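Local structure of beta-porphyranase A (Bacteroides plebeius, 4AW7) at residues 223-234 / 266-277. The protein hydrolyses the red-algal polysaccharide porphyran, cutting the linkage between beta-D-galactopyranose and alpha-L-galactopyranose-6-sulfate. Numbering follows the deposited sequence.
Sequences MDGFSVHLYDGI and KPLAISEFGGID. With GLA (alpha-D-galactopyranose), chain B; GAL (beta-D-galactopyranose), chain D.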
ATOM      1  N   MET A 223      -1.552   3.636 -18.425  1.00 10.00           N
ATOM      2  CA  MET A 223      -0.828   3.480 -17.163  1.00  9.29           C
ATOM      3  C   MET A 223      -0.305   2.078 -17.015  1.00  9.74           C
ATOM      4  O   MET A 223      -0.953   1.104 -17.382  1.00 10.57           O
ATOM      5  CB  MET A 223      -1.774   3.725 -15.977  1.00  9.74           C
ATOM      6  CG  MET A 223      -2.342   5.171 -15.883  1.00  9.83           C
ATOM      7  SD  MET A 223      -1.090   6.448 -15.664  1.00 10.22           S
ATOM      8  CE  MET A 223      -0.994   7.150 -17.355  1.00 11.20           C
ATOM      9  N   ASP A 224       0.873   1.954 -16.402  1.00  8.78           N
ATOM     10  CA  ASP A 224       1.368   0.657 -15.956  1.00  8.78           C
ATOM     11  C   ASP A 224       0.763   0.206 -14.635  1.00  8.58           C
ATOM     12  O   ASP A 224       0.652  -0.994 -14.358  1.00  9.92           O
ATOM     13  CB  ASP A 224       2.873   0.704 -15.875  1.00  9.62           C
ATOM     14  CG  ASP A 224       3.495   0.977 -17.220  1.00  9.99           C
ATOM     15  OD1 ASP A 224       3.344   0.086 -18.084  1.00 13.40           O
ATOM     16  OD2 ASP A 224       4.078   2.038 -17.429  1.00 10.46           O
ATOM     17  N   GLY A 225       0.350   1.157 -13.792  1.00  8.56           N
ATOM     18  CA  GLY A 225      -0.274   0.828 -12.512  1.00  9.02           C
ATOM     19  C   GLY A 225      -0.970   1.996 -11.885  1.00  7.93           C
ATOM     20  O   GLY A 225      -0.931   3.090 -12.422  1.00  8.11           O
ATOM     21  N   PHE A 226      -1.642   1.692 -10.785  1.00  7.53           N
ATOM     22  CA  PHE A 226      -2.520   2.669 -10.123  1.00  7.44           C
ATOM     23  C   PHE A 226      -2.002   2.952  -8.746  1.00  6.95           C
ATOM     24  O   PHE A 226      -1.643   2.041  -8.002  1.00  7.96           O
ATOM     25  CB  PHE A 226      -3.962   2.157 -10.101  1.00  7.32           C
ATOM     26  CG  PHE A 226      -4.494   1.942 -11.502  1.00  7.99           C
ATOM     27  CD1 PHE A 226      -4.649   3.025 -12.356  1.00  9.44           C
ATOM     28  CD2 PHE A 226      -4.814   0.687 -11.967  1.00  9.53           C
ATOM     29  CE1 PHE A 226      -5.084   2.846 -13.660  1.00  9.87           C
ATOM     30  CE2 PHE A 226      -5.244   0.505 -13.283  1.00 10.52           C
ATOM     31  CZ  PHE A 226      -5.379   1.588 -14.119  1.00 10.15           C
ATOM     32  N   SER A 227      -1.994   4.234  -8.384  1.00  6.97           N
ATOM     33  CA  SER A 227      -1.408   4.686  -7.140  1.00  6.42           C
ATOM     34  C   SER A 227      -2.380   5.460  -6.269  1.00  7.12           C
ATOM     35  O   SER A 227      -3.172   6.271  -6.745  1.00  7.09           O
ATOM     36  CB  SER A 227      -0.152   5.507  -7.406  1.00  7.14           C
ATOM     37  OG  SER A 227      -0.392   6.718  -8.072  1.00  7.50           O
ATOM     38  N   VAL A 228      -2.271   5.193  -4.965  1.00  7.32           N
ATOM     39  CA  VAL A 228      -3.063   5.804  -3.936  1.00  8.17           C
ATOM     40  C   VAL A 228      -2.190   6.056  -2.712  1.00  8.37           C
ATOM     41  O   VAL A 228      -1.154   5.430  -2.524  1.00  9.30           O
ATOM     42  CB  VAL A 228      -4.290   4.981  -3.566  1.00 11.34           C
ATOM     43  CG1 VAL A 228      -5.176   4.601  -4.789  1.00 12.94           C
ATOM     44  CG2 VAL A 228      -3.908   3.838  -2.803  1.00 14.42           C
ATOM     45  N   HIS A 229      -2.649   6.975  -1.872  1.00  7.01           N
ATOM     46  CA  HIS A 229      -2.060   7.265  -0.576  1.00  6.86           C
ATOM     47  C   HIS A 229      -2.970   6.729   0.511  1.00  7.01           C
ATOM     48  O   HIS A 229      -4.207   6.879   0.414  1.00  8.09           O
ATOM     49  CB  HIS A 229      -1.903   8.771  -0.410  1.00  7.90           C
ATOM     50  CG  HIS A 229      -0.971   9.374  -1.410  1.00  8.41           C
ATOM     51  ND1 HIS A 229      -0.851  10.737  -1.610  1.00  9.88           N
ATOM     52  CD2 HIS A 229      -0.128   8.777  -2.283  1.00  8.89           C
ATOM     53  CE1 HIS A 229       0.077  10.922  -2.546  1.00  9.45           C
ATOM     54  NE2 HIS A 229       0.519   9.758  -2.968  1.00 10.25           N
ATOM     55  N   LEU A 230      -2.380   6.073   1.504  1.00  7.00           N
ATOM     56  CA  LEU A 230      -3.135   5.459   2.598  1.00  7.37           C
ATOM     57  C   LEU A 230      -2.713   6.034   3.932  1.00  7.10           C
ATOM     58  O   LEU A 230      -1.581   5.808   4.382  1.00  7.57           O
ATOM     59  CB  LEU A 230      -2.935   3.937   2.610  1.00  7.39           C
ATOM     60  CG  LEU A 230      -3.478   3.177   1.407  1.00  8.62           C
ATOM     61  CD1 LEU A 230      -3.029   1.719   1.508  1.00  9.83           C
ATOM     62  CD2 LEU A 230      -5.003   3.313   1.262  1.00 10.28           C
ATOM     63  N   TYR A 231      -3.645   6.737   4.573  1.00  6.78           N
ATOM     64  CA  TYR A 231      -3.383   7.384   5.847  1.00  7.57           C
ATOM     65  C   TYR A 231      -4.434   7.048   6.901  1.00  8.45           C
ATOM     66  O   TYR A 231      -5.646   7.002   6.603  1.00  9.57           O
ATOM     67  CB  TYR A 231      -3.349   8.908   5.674  1.00  7.73           C
ATOM     68  CG  TYR A 231      -2.036   9.381   5.081  1.00  7.46           C
ATOM     69  CD1 TYR A 231      -0.913   9.508   5.887  1.00  8.79           C
ATOM     70  CD2 TYR A 231      -1.912   9.687   3.753  1.00  8.53           C
ATOM     71  CE1 TYR A 231       0.288   9.919   5.368  1.00  8.32           C
ATOM     72  CE2 TYR A 231      -0.695  10.112   3.218  1.00  8.55           C
ATOM     73  CZ  TYR A 231       0.386  10.242   4.059  1.00  7.35           C
ATOM     74  OH  TYR A 231       1.597  10.679   3.564  1.00  8.71           O
ATOM     75  N   ASP A 232      -3.965   6.891   8.129  1.00  8.37           N
ATOM     76  CA  ASP A 232      -4.788   6.896   9.317  1.00  9.98           C
ATOM     77  C   ASP A 232      -4.802   8.289   9.916  1.00 12.03           C
ATOM     78  O   ASP A 232      -3.765   8.940   9.942  1.00 12.99           O
ATOM     79  CB  ASP A 232      -4.193   5.936  10.347  1.00  9.90           C
ATOM     80  CG  ASP A 232      -4.452   4.507  10.062  1.00  9.30           C
ATOM     81  OD1 ASP A 232      -5.341   4.185   9.271  1.00  9.57           O
ATOM     82  OD2 ASP A 232      -3.739   3.662  10.635  1.00 12.90           O
ATOM     83  N   GLY A 233      -5.941   8.732  10.415  1.00 14.95           N
ATOM     84  CA  GLY A 233      -6.030   9.942  11.241  1.00 18.60           C
ATOM     85  C   GLY A 233      -5.705   9.565  12.666  1.00 22.31           C
ATOM     86  O   GLY A 233      -6.033   8.461  13.182  1.00 24.62           O
ATOM     87  N   ILE A 234      -5.035  10.443  13.364  1.00 24.08           N
ATOM     88  CA  ILE A 234      -4.695  10.133  14.739  1.00 26.04           C
ATOM     89  C   ILE A 234      -5.100  11.272  15.662  1.00 26.36           C
ATOM     90  O   ILE A 234      -4.958  12.421  15.286  1.00 27.68           O
ATOM     91  CB  ILE A 234      -3.175   9.879  14.866  1.00 26.88           C
ATOM     92  CG1 ILE A 234      -2.789   8.558  14.187  1.00 28.06           C
ATOM     93  CG2 ILE A 234      -2.748   9.927  16.338  1.00 28.60           C
ATOM     94  CD1 ILE A 234      -1.300   8.385  13.878  1.00 30.56           C
ATOM     95  N   LYS A 266      -3.961  -4.534 -12.868  1.00 11.04           N
ATOM     96  CA  LYS A 266      -2.667  -3.870 -13.036  1.00 10.53           C
ATOM     97  C   LYS A 266      -2.070  -3.624 -11.655  1.00  9.88           C
ATOM     98  O   LYS A 266      -2.794  -3.453 -10.664  1.00 10.27           O
ATOM     99  CB  LYS A 266      -2.786  -2.536 -13.774  1.00 11.05           C
ATOM    100  CG  LYS A 266      -3.322  -2.698 -15.188  1.00 11.64           C
ATOM    101  CD  LYS A 266      -3.125  -1.448 -16.048  1.00 11.36           C
ATOM    102  CE  LYS A 266      -3.603  -1.627 -17.491  1.00 11.63           C
ATOM    103  NZ  LYS A 266      -3.140  -0.559 -18.428  1.00 12.45           N
ATOM    104  N   PRO A 267      -0.740  -3.571 -11.583  1.00  9.19           N
ATOM    105  CA  PRO A 267      -0.120  -3.389 -10.279  1.00  8.75           C
ATOM    106  C   PRO A 267      -0.499  -2.075  -9.601  1.00  8.29           C
ATOM    107  O   PRO A 267      -0.778  -1.074 -10.253  1.00  9.80           O
ATOM    108  CB  PRO A 267       1.373  -3.462 -10.582  1.00  9.41           C
ATOM    109  CG  PRO A 267       1.439  -4.360 -11.775  1.00 10.66           C
ATOM    110  CD  PRO A 267       0.269  -3.876 -12.592  1.00 10.22           C
ATOM    111  N   LEU A 268      -0.453  -2.106  -8.288  1.00  7.23           N
ATOM    112  CA  LEU A 268      -0.636  -0.964  -7.428  1.00  7.43           C
ATOM    113  C   LEU A 268       0.669  -0.350  -7.010  1.00  6.71           C
ATOM    114  O   LEU A 268       1.700  -1.005  -6.943  1.00  8.60           O
ATOM    115  CB  LEU A 268      -1.401  -1.409  -6.181  1.00  8.57           C
ATOM    116  CG  LEU A 268      -2.685  -2.142  -6.434  1.00  9.37           C
ATOM    117  CD1 LEU A 268      -3.205  -2.718  -5.079  1.00 12.86           C
ATOM    118  CD2 LEU A 268      -3.739  -1.333  -7.157  1.00 13.48           C
ATOM    119  N   ALA A 269       0.630   0.931  -6.671  1.00  7.31           N
ATOM    120  CA  ALA A 269       1.761   1.603  -6.039  1.00  7.10           C
ATOM    121  C   ALA A 269       1.217   2.462  -4.917  1.00  7.75           C
ATOM    122  O   ALA A 269       0.311   3.281  -5.149  1.00  9.07           O
ATOM    123  CB  ALA A 269       2.528   2.446  -7.056  1.00  9.05           C
ATOM    124  N   ILE A 270       1.676   2.235  -3.688  1.00  6.22           N
ATOM    125  CA  ILE A 270       1.234   3.005  -2.542  1.00  6.13           C
ATOM    126  C   ILE A 270       2.308   4.044  -2.291  1.00  6.18           C
ATOM    127  O   ILE A 270       3.287   3.808  -1.591  1.00  6.92           O
ATOM    128  CB  ILE A 270       0.919   2.137  -1.296  1.00  6.25           C
ATOM    129  CG1 ILE A 270       0.025   0.957  -1.666  1.00  7.51           C
ATOM    130  CG2 ILE A 270       0.360   2.998  -0.173  1.00  7.45           C
ATOM    131  CD1 ILE A 270      -1.316   1.368  -2.370  1.00  9.79           C
ATOM    132  N   SER A 271       2.165   5.178  -2.974  1.00  6.36           N
ATOM    133  CA  SER A 271       3.270   6.130  -3.029  1.00  6.73           C
ATOM    134  C   SER A 271       3.481   6.938  -1.751  1.00  7.13           C
ATOM    135  O   SER A 271       4.517   7.574  -1.599  1.00  7.52           O
ATOM    136  CB  SER A 271       3.157   7.021  -4.284  1.00  7.75           C
ATOM    137  OG  SER A 271       1.879   7.602  -4.361  1.00  7.70           O
ATOM    138  N   GLU A 272       2.502   6.882  -0.829  1.00  6.89           N
ATOM    139  CA  GLU A 272       2.646   7.337   0.554  1.00  7.10           C
ATOM    140  C   GLU A 272       1.733   6.496   1.432  1.00  6.51           C
ATOM    141  O   GLU A 272       0.588   6.281   1.080  1.00  7.37           O
ATOM    142  CB  GLU A 272       2.207   8.786   0.769  1.00  7.22           C
ATOM    143  CG  GLU A 272       2.873   9.836  -0.132  1.00  7.27           C
ATOM    144  CD  GLU A 272       2.262  11.206   0.023  1.00  8.05           C
ATOM    145  OE1 GLU A 272       1.580  11.476   1.036  1.00  9.37           O
ATOM    146  OE2 GLU A 272       2.438  12.046  -0.873  1.00  9.28           O
ATOM    147  N   PHE A 273       2.224   6.036   2.569  1.00  6.94           N
ATOM    148  CA  PHE A 273       1.350   5.490   3.605  1.00  6.78           C
ATOM    149  C   PHE A 273       1.847   5.879   4.991  1.00  6.52           C
ATOM    150  O   PHE A 273       3.046   5.914   5.243  1.00  8.22           O
ATOM    151  CB  PHE A 273       1.079   3.996   3.485  1.00  7.40           C
ATOM    152  CG  PHE A 273       2.247   3.061   3.716  1.00  6.92           C
ATOM    153  CD1 PHE A 273       3.135   2.723   2.676  1.00  7.20           C
ATOM    154  CD2 PHE A 273       2.447   2.453   4.956  1.00  7.54           C
ATOM    155  CE1 PHE A 273       4.136   1.799   2.868  1.00  7.78           C
ATOM    156  CE2 PHE A 273       3.446   1.508   5.127  1.00  8.46           C
ATOM    157  CZ  PHE A 273       4.291   1.186   4.111  1.00  7.98           C
ATOM    158  N   GLY A 274       0.930   6.162   5.895  1.00  7.54           N
ATOM    159  CA  GLY A 274       1.322   6.540   7.229  1.00  8.24           C
ATOM    160  C   GLY A 274       0.167   7.044   8.062  1.00  8.31           C
ATOM    161  O   GLY A 274      -0.979   6.618   7.897  1.00  8.47           O
ATOM    162  N   GLY A 275       0.479   8.000   8.942  1.00 10.10           N
ATOM    163  CA  GLY A 275      -0.490   8.591   9.838  1.00 11.49           C
ATOM    164  C   GLY A 275      -0.401  10.096   9.786  1.00 12.57           C
ATOM    165  O   GLY A 275       0.676  10.669   9.521  1.00 14.52           O
ATOM    166  N   ILE A 276      -1.529  10.738  10.067  1.00 14.03           N
ATOM    167  CA  ILE A 276      -1.592  12.193  10.166  1.00 17.37           C
ATOM    168  C   ILE A 276      -2.186  12.498  11.522  1.00 20.58           C
ATOM    169  O   ILE A 276      -3.302  12.079  11.797  1.00 20.13           O
ATOM    170  CB  ILE A 276      -2.450  12.812   9.071  1.00 19.31           C
ATOM    171  CG1 ILE A 276      -1.941  12.469   7.701  1.00 21.56           C
ATOM    172  CG2 ILE A 276      -2.422  14.346   9.199  1.00 22.15           C
ATOM    173  CD1 ILE A 276      -3.002  12.582   6.627  1.00 25.66           C
ATOM    174  N   ASP A 277      -1.444  13.251  12.347  1.00 26.15           N
ATOM    175  CA  ASP A 277      -1.837  13.577  13.732  1.00 30.68           C
ATOM    176  C   ASP A 277      -2.640  14.861  13.710  1.00 32.97           C
ATOM    177  O   ASP A 277      -2.192  15.902  13.202  1.00 34.00           O
ATOM    178  CB  ASP A 277      -0.601  13.726  14.642  1.00 31.54           C
ATOM    179  CG  ASP A 277      -0.923  14.290  16.032  1.00 35.14           C
ATOM    180  OD1 ASP A 277      -1.798  15.176  16.203  1.00 39.15           O
ATOM    181  OD2 ASP A 277      -0.249  13.841  16.972  1.00 38.54           O
TER
HETATM  182  C1  GLA B   1      -0.360  13.887   1.063  0.50 15.36           C
HETATM  183  C2  GLA B   1       0.737  14.803   0.486  0.50 14.63           C
HETATM  184  C3  GLA B   1       1.913  14.917   1.439  0.50 14.63           C
HETATM  185  C4  GLA B   1       1.472  15.163   2.860  0.50 17.67           C
HETATM  186  C5  GLA B   1       0.466  14.076   3.277  0.50 20.35           C
HETATM  187  C6  GLA B   1       0.237  14.132   4.832  0.50 23.95           C
HETATM  188  O1  GLA B   1      -0.149  12.543   0.960  0.50 22.32           O
HETATM  189  O2  GLA B   1       1.140  14.318  -0.836  0.50 11.88           O
HETATM  190  O3  GLA B   1       2.725  16.018   1.128  0.50 13.68           O
HETATM  191  O4  GLA B   1       0.878  16.471   2.972  0.50 19.21           O
HETATM  192  O5  GLA B   1      -0.719  14.269   2.378  0.50 20.39           O
HETATM  193  O6  GLA B   1       1.220  13.212   5.481  0.50 24.77           O
HETATM  194  C1  GAL D1609      -0.360  13.887   1.063  0.50 15.36           C
HETATM  195  C2  GAL D1609       0.737  14.803   0.486  0.50 14.63           C
HETATM  196  C3  GAL D1609       1.913  14.917   1.439  0.50 14.63           C
HETATM  197  C4  GAL D1609       1.472  15.163   2.860  0.50 17.67           C
HETATM  198  C5  GAL D1609       0.466  14.076   3.277  0.50 20.35           C
HETATM  199  C6  GAL D1609       0.237  14.132   4.832  0.50 23.95           C
HETATM  200  O1  GAL D1609      -1.485  13.874   0.096  0.50 15.41           O
HETATM  201  O2  GAL D1609       1.140  14.318  -0.836  0.50 11.88           O
HETATM  202  O3  GAL D1609       2.725  16.018   1.128  0.50 13.68           O
HETATM  203  O4  GAL D1609       0.878  16.471   2.972  0.50 19.21           O
HETATM  204  O5  GAL D1609      -0.719  14.269   2.378  0.50 20.39           O
HETATM  205  O6  GAL D1609       1.220  13.212   5.481  0.50 24.77           O
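Phe226 N donates to Pro267 O and Phe226 O accepts from Ala269 N, opening a parallel ladder that carries 225-233 and 268-276 side by side. Further along, Leu230 N bonds Glu272 O at 3.0 Å. The register skips one residue at Ser271, where the bond from Ser271 N to Val228 O is weak, and this shift puts Glu272 beside His229. Helix 245-262 links the strands as a right-handed beta-alpha-beta crossover of the catalytic (beta/alpha)8 barrel.

On one side polar groups converge. Tyr231 OH donates to Glu272 OE1 over 2.7 Å, reaching the anti side of the carboxylate with the ring turned 79° from its plane. Glu272 CG sits beside its own backbone N (chi1 -55°) and the chain runs on extended, carrying the carboxylate across one face of the His229 imidazole, the planes 23° apart. At the imidazole edge, NE2 gives a weak bond to Ser271 OG, itself also hydrogen-bonded to Glu142, while ND1 is hydrogen-bonded to Glu146, the inferred proton donor. Glu272 OE2 forms a salt bridge with Arg69.

Among apolar contacts, Val228 CG2 meets Ile270 CD1 at 3.6 Å under helix 245-262, while helix 293-305 lies over Leu230 and Phe273. Ile276 CD1 lies over the Tyr231 ring, 4.1 Å from its centroid. A phenylalanine in place of Tyr231 would probably leave Glu272 OE1 without its hydroxyl donor.

For Glu272, the inferred nucleophile, the hydroxyl, stacked ring and Arg69 together probably limit rotation, while Tyr231 and Ile276 line the methyl-tolerant pocket of subsite -1.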